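Local coordinates for ATP synthase epsilon chain (Caldalkalibacillus thermarum TA2.A1, PDB 5IK2), which is the epsilon subunit of a rotary ATP synthase that probably makes ATP from ADP using a proton gradient, and in its natural form binds ATP, at residues F16-V28 with T43-G55. The protein carries 2 engineered substitutions. Residues are numbered along the deposited sequence; the frame is centred on the assembly and turned at random.
Sequences FQGEADIVIARGV and TPLKTAPVRIKQG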
ATOM      1  N   PHE H  16     -16.013 -46.050 -37.715  1.00 34.11           N
ATOM      2  CA  PHE H  16     -17.257 -46.792 -37.938  1.00 35.05           C
ATOM      3  C   PHE H  16     -17.298 -48.042 -37.062  1.00 36.06           C
ATOM      4  O   PHE H  16     -16.277 -48.704 -36.866  1.00 35.69           O
ATOM      5  CB  PHE H  16     -17.394 -47.191 -39.412  1.00 35.22           C
ATOM      6  CG  PHE H  16     -18.735 -47.780 -39.763  1.00 35.06           C
ATOM      7  CD1 PHE H  16     -19.792 -46.960 -40.144  1.00 35.01           C
ATOM      8  CD2 PHE H  16     -18.944 -49.158 -39.705  1.00 34.83           C
ATOM      9  CE1 PHE H  16     -21.031 -47.499 -40.465  1.00 34.84           C
ATOM     10  CE2 PHE H  16     -20.181 -49.702 -40.022  1.00 34.78           C
ATOM     11  CZ  PHE H  16     -21.225 -48.872 -40.405  1.00 34.79           C
ATOM     12  N   GLN H  17     -18.486 -48.343 -36.540  1.00 37.63           N
ATOM     13  CA  GLN H  17     -18.745 -49.561 -35.772  1.00 38.65           C
ATOM     14  C   GLN H  17     -20.182 -50.013 -36.029  1.00 39.24           C
ATOM     15  O   GLN H  17     -21.110 -49.207 -35.934  1.00 39.94           O
ATOM     16  CB  GLN H  17     -18.544 -49.310 -34.275  1.00 39.40           C
ATOM     17  CG  GLN H  17     -17.093 -49.205 -33.839  1.00 40.04           C
ATOM     18  CD  GLN H  17     -16.947 -49.095 -32.329  1.00 40.89           C
ATOM     19  OE1 GLN H  17     -17.598 -48.260 -31.696  1.00 41.46           O
ATOM     20  NE2 GLN H  17     -16.094 -49.934 -31.742  1.00 41.11           N
ATOM     21  N   GLY H  18     -20.360 -51.292 -36.354  1.00 39.57           N
ATOM     22  CA  GLY H  18     -21.692 -51.850 -36.607  1.00 39.69           C
ATOM     23  C   GLY H  18     -21.668 -53.147 -37.392  1.00 39.51           C
ATOM     24  O   GLY H  18     -20.623 -53.557 -37.898  1.00 39.79           O
ATOM     25  N   GLU H  19     -22.831 -53.787 -37.483  1.00 39.48           N
ATOM     26  CA  GLU H  19     -22.998 -55.018 -38.253  1.00 39.34           C
ATOM     27  C   GLU H  19     -23.529 -54.694 -39.645  1.00 38.39           C
ATOM     28  O   GLU H  19     -24.571 -54.048 -39.773  1.00 38.36           O
ATOM     29  CB  GLU H  19     -23.947 -55.975 -37.535  1.00 40.41           C
ATOM     30  CG  GLU H  19     -23.365 -56.556 -36.257  1.00 41.50           C
ATOM     31  CD  GLU H  19     -24.123 -57.775 -35.774  1.00 42.98           C
ATOM     32  OE1 GLU H  19     -25.352 -57.669 -35.565  1.00 43.74           O
ATOM     33  OE2 GLU H  19     -23.487 -58.839 -35.601  1.00 43.77           O
ATOM     34  N   ALA H  20     -22.812 -55.152 -40.673  1.00 37.17           N
ATOM     35  CA  ALA H  20     -23.128 -54.847 -42.072  1.00 36.11           C
ATOM     36  C   ALA H  20     -23.507 -56.100 -42.860  1.00 35.24           C
ATOM     37  O   ALA H  20     -23.032 -57.197 -42.567  1.00 35.03           O
ATOM     38  CB  ALA H  20     -21.939 -54.171 -42.729  1.00 36.06           C
ATOM     39  N   ASP H  21     -24.361 -55.917 -43.866  1.00 34.30           N
ATOM     40  CA  ASP H  21     -24.723 -56.991 -44.794  1.00 33.88           C
ATOM     41  C   ASP H  21     -23.566 -57.285 -45.740  1.00 33.27           C
ATOM     42  O   ASP H  21     -23.222 -58.445 -45.966  1.00 32.99           O
ATOM     43  CB  ASP H  21     -25.968 -56.617 -45.607  1.00 33.91           C
ATOM     44  CG  ASP H  21     -27.216 -56.512 -44.753  1.00 33.88           C
ATOM     45  OD1 ASP H  21     -27.502 -57.452 -43.984  1.00 34.34           O
ATOM     46  OD2 ASP H  21     -27.925 -55.493 -44.858  1.00 34.02           O
ATOM     47  N   ILE H  22     -22.986 -56.223 -46.295  1.00 33.13           N
ATOM     48  CA  ILE H  22     -21.817 -56.315 -47.172  1.00 33.11           C
ATOM     49  C   ILE H  22     -20.942 -55.064 -47.025  1.00 32.96           C
ATOM     50  O   ILE H  22     -21.457 -53.963 -46.819  1.00 32.68           O
ATOM     51  CB  ILE H  22     -22.242 -56.534 -48.649  1.00 33.32           C
ATOM     52  CG1 ILE H  22     -21.017 -56.726 -49.554  1.00 33.34           C
ATOM     53  CG2 ILE H  22     -23.116 -55.390 -49.160  1.00 33.20           C
ATOM     54  CD1 ILE H  22     -21.342 -57.332 -50.904  1.00 33.27           C
ATOM     55  N   VAL H  23     -19.626 -55.254 -47.122  1.00 33.15           N
ATOM     56  CA  VAL H  23     -18.644 -54.166 -47.064  1.00 33.16           C
ATOM     57  C   VAL H  23     -17.928 -54.087 -48.413  1.00 33.22           C
ATOM     58  O   VAL H  23     -17.126 -54.962 -48.747  1.00 33.08           O
ATOM     59  CB  VAL H  23     -17.616 -54.390 -45.930  1.00 33.16           C
ATOM     60  CG1 VAL H  23     -16.594 -53.255 -45.881  1.00 33.26           C
ATOM     61  CG2 VAL H  23     -18.327 -54.528 -44.591  1.00 33.21           C
ATOM     62  N   ILE H  24     -18.227 -53.040 -49.183  1.00 33.36           N
ATOM     63  CA  ILE H  24     -17.630 -52.839 -50.502  1.00 33.66           C
ATOM     64  C   ILE H  24     -16.369 -51.989 -50.340  1.00 33.75           C
ATOM     65  O   ILE H  24     -16.451 -50.816 -49.967  1.00 33.48           O
ATOM     66  CB  ILE H  24     -18.608 -52.148 -51.488  1.00 34.19           C
ATOM     67  CG1 ILE H  24     -19.977 -52.857 -51.528  1.00 34.23           C
ATOM     68  CG2 ILE H  24     -18.001 -52.067 -52.887  1.00 34.50           C
ATOM     69  CD1 ILE H  24     -19.952 -54.288 -52.031  1.00 34.40           C
ATOM     70  N   ALA H  25     -15.210 -52.591 -50.609  1.00 34.00           N
ATOM     71  CA  ALA H  25     -13.911 -51.920 -50.494  1.00 34.17           C
ATOM     72  C   ALA H  25     -13.094 -52.134 -51.765  1.00 34.56           C
ATOM     73  O   ALA H  25     -13.112 -53.226 -52.341  1.00 34.69           O
ATOM     74  CB  ALA H  25     -13.155 -52.448 -49.287  1.00 34.26           C
ATOM     75  N   ARG H  26     -12.379 -51.093 -52.192  1.00 34.87           N
ATOM     76  CA  ARG H  26     -11.595 -51.130 -53.428  1.00 35.23           C
ATOM     77  C   ARG H  26     -10.154 -51.561 -53.147  1.00 35.11           C
ATOM     78  O   ARG H  26      -9.301 -50.741 -52.807  1.00 34.75           O
ATOM     79  CB  ARG H  26     -11.637 -49.767 -54.124  1.00 35.31           C
ATOM     80  CG  ARG H  26     -11.179 -49.796 -55.577  1.00 35.55           C
ATOM     81  CD  ARG H  26     -11.164 -48.402 -56.178  1.00 35.95           C
ATOM     82  NE  ARG H  26     -12.481 -47.761 -56.111  1.00 36.15           N
ATOM     83  CZ  ARG H  26     -12.719 -46.461 -56.298  1.00 36.27           C
ATOM     84  NH1 ARG H  26     -11.732 -45.607 -56.575  1.00 36.44           N
ATOM     85  NH2 ARG H  26     -13.967 -46.006 -56.202  1.00 36.40           N
ATOM     86  N   GLY H  27      -9.897 -52.859 -53.292  1.00 35.84           N
ATOM     87  CA  GLY H  27      -8.558 -53.417 -53.118  1.00 36.64           C
ATOM     88  C   GLY H  27      -7.622 -53.042 -54.254  1.00 37.34           C
ATOM     89  O   GLY H  27      -8.069 -52.629 -55.329  1.00 37.57           O
ATOM     90  N   VAL H  28      -6.320 -53.177 -54.005  1.00 38.07           N
ATOM     91  CA  VAL H  28      -5.290 -52.899 -55.023  1.00 38.57           C
ATOM     92  C   VAL H  28      -5.415 -53.776 -56.281  1.00 39.12           C
ATOM     93  O   VAL H  28      -5.091 -53.322 -57.381  1.00 38.99           O
ATOM     94  CB  VAL H  28      -3.843 -52.986 -54.456  1.00 38.42           C
ATOM     95  CG1 VAL H  28      -3.564 -51.810 -53.530  1.00 38.19           C
ATOM     96  CG2 VAL H  28      -3.571 -54.313 -53.746  1.00 38.41           C
ATOM     97  N   THR H  43      -5.367 -57.491 -47.520  1.00 32.10           N
ATOM     98  CA  THR H  43      -5.026 -56.816 -48.777  1.00 31.83           C
ATOM     99  C   THR H  43      -4.932 -55.296 -48.576  1.00 31.29           C
ATOM    100  O   THR H  43      -5.721 -54.731 -47.816  1.00 31.14           O
ATOM    101  CB  THR H  43      -6.057 -57.138 -49.888  1.00 32.02           C
ATOM    102  OG1 THR H  43      -5.699 -56.459 -51.101  1.00 32.10           O
ATOM    103  CG2 THR H  43      -7.485 -56.739 -49.486  1.00 32.09           C
ATOM    104  N   PRO H  44      -3.962 -54.631 -49.242  1.00 30.90           N
ATOM    105  CA  PRO H  44      -3.986 -53.162 -49.247  1.00 30.74           C
ATOM    106  C   PRO H  44      -5.162 -52.611 -50.054  1.00 30.62           C
ATOM    107  O   PRO H  44      -5.613 -53.250 -51.013  1.00 30.52           O
ATOM    108  CB  PRO H  44      -2.652 -52.780 -49.908  1.00 30.63           C
ATOM    109  CG  PRO H  44      -1.794 -53.989 -49.796  1.00 30.71           C
ATOM    110  CD  PRO H  44      -2.735 -55.149 -49.876  1.00 30.78           C
ATOM    111  N   LEU H  45      -5.651 -51.440 -49.653  1.00 30.36           N
ATOM    112  CA  LEU H  45      -6.740 -50.758 -50.344  1.00 30.28           C
ATOM    113  C   LEU H  45      -6.205 -49.528 -51.057  1.00 30.42           C
ATOM    114  O   LEU H  45      -5.264 -48.887 -50.582  1.00 30.12           O
ATOM    115  CB  LEU H  45      -7.818 -50.322 -49.349  1.00 30.04           C
ATOM    116  CG  LEU H  45      -8.528 -51.407 -48.540  1.00 30.01           C
ATOM    117  CD1 LEU H  45      -9.460 -50.766 -47.523  1.00 30.11           C
ATOM    118  CD2 LEU H  45      -9.296 -52.355 -49.450  1.00 29.94           C
ATOM    119  N   LYS H  46      -6.808 -49.209 -52.201  1.00 30.85           N
ATOM    120  CA  LYS H  46      -6.570 -47.934 -52.870  1.00 31.29           C
ATOM    121  C   LYS H  46      -7.278 -46.835 -52.092  1.00 31.10           C
ATOM    122  O   LYS H  46      -8.252 -47.101 -51.383  1.00 31.32           O
ATOM    123  CB  LYS H  46      -7.099 -47.957 -54.306  1.00 31.93           C
ATOM    124  CG  LYS H  46      -6.389 -48.937 -55.224  1.00 32.61           C
ATOM    125  CD  LYS H  46      -7.005 -48.929 -56.614  1.00 33.31           C
ATOM    126  CE  LYS H  46      -6.294 -49.903 -57.540  1.00 33.96           C
ATOM    127  NZ  LYS H  46      -6.874 -49.906 -58.912  1.00 34.33           N
ATOM    128  N   THR H  47      -6.782 -45.607 -52.224  1.00 30.98           N
ATOM    129  CA  THR H  47      -7.447 -44.444 -51.648  1.00 30.78           C
ATOM    130  C   THR H  47      -8.772 -44.263 -52.384  1.00 31.15           C
ATOM    131  O   THR H  47      -8.794 -43.857 -53.548  1.00 31.38           O
ATOM    132  CB  THR H  47      -6.573 -43.177 -51.752  1.00 30.63           C
ATOM    133  OG1 THR H  47      -5.388 -43.356 -50.966  1.00 30.80           O
ATOM    134  CG2 THR H  47      -7.318 -41.940 -51.252  1.00 30.44           C
ATOM    135  N   ALA H  48      -9.865 -44.604 -51.701  1.00 31.54           N
ATOM    136  CA  ALA H  48     -11.200 -44.624 -52.299  1.00 31.69           C
ATOM    137  C   ALA H  48     -12.288 -44.662 -51.216  1.00 31.96           C
ATOM    138  O   ALA H  48     -11.978 -44.878 -50.040  1.00 31.97           O
ATOM    139  CB  ALA H  48     -11.328 -45.829 -53.222  1.00 31.66           C
ATOM    140  N   PRO H  49     -13.564 -44.435 -51.602  1.00 32.06           N
ATOM    141  CA  PRO H  49     -14.650 -44.597 -50.628  1.00 32.18           C
ATOM    142  C   PRO H  49     -14.904 -46.061 -50.264  1.00 32.35           C
ATOM    143  O   PRO H  49     -14.897 -46.920 -51.146  1.00 32.26           O
ATOM    144  CB  PRO H  49     -15.874 -44.012 -51.353  1.00 32.16           C
ATOM    145  CG  PRO H  49     -15.325 -43.194 -52.468  1.00 32.17           C
ATOM    146  CD  PRO H  49     -14.057 -43.877 -52.873  1.00 32.05           C
ATOM    147  N   VAL H  50     -15.110 -46.329 -48.973  1.00 32.70           N
ATOM    148  CA  VAL H  50     -15.542 -47.644 -48.491  1.00 33.04           C
ATOM    149  C   VAL H  50     -17.049 -47.574 -48.251  1.00 33.46           C
ATOM    150  O   VAL H  50     -17.504 -46.806 -47.403  1.00 33.71           O
ATOM    151  CB  VAL H  50     -14.819 -48.046 -47.185  1.00 32.86           C
ATOM    152  CG1 VAL H  50     -15.329 -49.392 -46.669  1.00 32.72           C
ATOM    153  CG2 VAL H  50     -13.310 -48.092 -47.401  1.00 32.82           C
ATOM    154  N   ARG H  51     -17.810 -48.368 -49.001  1.00 33.81           N
ATOM    155  CA  ARG H  51     -19.274 -48.352 -48.941  1.00 34.48           C
ATOM    156  C   ARG H  51     -19.792 -49.522 -48.100  1.00 34.24           C
ATOM    157  O   ARG H  51     -19.505 -50.683 -48.403  1.00 33.82           O
ATOM    158  CB  ARG H  51     -19.855 -48.380 -50.360  1.00 35.43           C
ATOM    159  CG  ARG H  51     -21.371 -48.529 -50.445  1.00 36.35           C
ATOM    160  CD  ARG H  51     -21.948 -47.892 -51.705  1.00 37.22           C
ATOM    161  NE  ARG H  51     -21.087 -48.051 -52.880  1.00 38.12           N
ATOM    162  CZ  ARG H  51     -20.990 -49.147 -53.638  1.00 38.72           C
ATOM    163  NH1 ARG H  51     -21.705 -50.243 -53.375  1.00 39.10           N
ATOM    164  NH2 ARG H  51     -20.159 -49.149 -54.679  1.00 38.77           N
ATOM    165  N   ILE H  52     -20.542 -49.195 -47.044  1.00 33.93           N
ATOM    166  CA  ILE H  52     -21.134 -50.182 -46.137  1.00 33.77           C
ATOM    167  C   ILE H  52     -22.652 -50.157 -46.298  1.00 33.53           C
ATOM    168  O   ILE H  52     -23.278 -49.121 -46.070  1.00 32.99           O
ATOM    169  CB  ILE H  52     -20.783 -49.888 -44.658  1.00 33.76           C
ATOM    170  CG1 ILE H  52     -19.263 -49.806 -44.468  1.00 33.80           C
ATOM    171  CG2 ILE H  52     -21.371 -50.960 -43.741  1.00 33.80           C
ATOM    172  CD1 ILE H  52     -18.836 -49.358 -43.086  1.00 33.87           C
ATOM    173  N   LYS H  53     -23.230 -51.296 -46.684  1.00 33.78           N
ATOM    174  CA  LYS H  53     -24.685 -51.459 -46.775  1.00 33.80           C
ATOM    175  C   LYS H  53     -25.216 -52.141 -45.519  1.00 33.24           C
ATOM    176  O   LYS H  53     -24.824 -53.267 -45.207  1.00 32.84           O
ATOM    177  CB  LYS H  53     -25.072 -52.294 -47.999  1.00 34.36           C
ATOM    178  CG  LYS H  53     -24.976 -51.551 -49.319  1.00 35.26           C
ATOM    179  CD  LYS H  53     -25.165 -52.498 -50.493  1.00 35.98           C
ATOM    180  CE  LYS H  53     -24.997 -51.782 -51.821  1.00 36.39           C
ATOM    181  NZ  LYS H  53     -24.783 -52.743 -52.938  1.00 36.92           N
ATOM    182  N   GLN H  54     -26.092 -51.440 -44.801  1.00 32.88           N
ATOM    183  CA  GLN H  54     -26.849 -52.004 -43.688  1.00 32.80           C
ATOM    184  C   GLN H  54     -28.317 -51.984 -44.090  1.00 33.04           C
ATOM    185  O   GLN H  54     -29.062 -51.075 -43.722  1.00 33.16           O
ATOM    186  CB  GLN H  54     -26.609 -51.197 -42.409  1.00 32.70           C
ATOM    187  CG  GLN H  54     -25.198 -51.345 -41.859  1.00 32.57           C
ATOM    188  CD  GLN H  54     -24.914 -50.430 -40.684  1.00 32.17           C
ATOM    189  OE1 GLN H  54     -25.176 -49.229 -40.738  1.00 31.97           O
ATOM    190  NE2 GLN H  54     -24.360 -50.993 -39.617  1.00 32.23           N
ATOM    191  N   GLY H  55     -28.708 -52.983 -44.880  1.00 33.22           N
ATOM    192  CA  GLY H  55     -30.065 -53.094 -45.408  1.00 33.47           C
ATOM    193  C   GLY H  55     -30.399 -51.988 -46.394  1.00 33.76           C
ATOM    194  O   GLY H  55     -29.897 -51.971 -47.518  1.00 34.07           O
TER
HETATM  195  O   HOH W   1     -12.545 -48.611 -50.738  1.00 26.05           O
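Ile-52 brings its CD1 down over the centre of the Phe-16 ring, a CH-pi contact lying 14° off the ring normal, while its CG2 packs on Ala-20 CB. With CG anti to the backbone N (chi1 -172°), the Phe-16 ring is directed to the side chains of strand 48-54. Beside this apolar pair, Gln-54 runs extended past Ala-20, and its NE2 donates to Glu-19 O over 3.1 Å, approaching from above the carbonyl plane. With Gln-54 cut back to an alanine, Glu-19 O would probably lose this donor and Phe-16 CZ the amide that lies near it. At the strand end, Asp-21 OD2 accepts from Gly-55 N, though at 2.6 Å this short, bent bond is doubtful.

Strands 22-26 and 48-54 are antiparallel neighbours in the N-terminal beta-sandwich domain of the epsilon subunit: their axes pass 4.8 Å apart at 169°. Ile-24 and Arg-51 form a hydrogen-bonded pair with both backbone bonds made, and Val-23 with Ile-52 a non-hydrogen-bonded one. Strand 57-64 continues the sheet beyond 48-54.

Two residues on, the strands have parted: Pro-49 has no N-H to give, and a water bridges the backbones, accepting from Arg-26 N and donating to Pro-49 O, each at 2.9 Å. Arg-26 O turns to Lys-46 N. The Arg-26 side chain then travels over Ala-48: CB lies 4.1 Å from Ala-48 CB, CD comes nearer, the bend about CG-CD carries NE over that methyl, and the guanidinium lays one face on it, CZ at 3.4 Å. NH1 rests against the same carbon, whereas NH2, farther along, reaches Pro-49 CD at 4.0 Å.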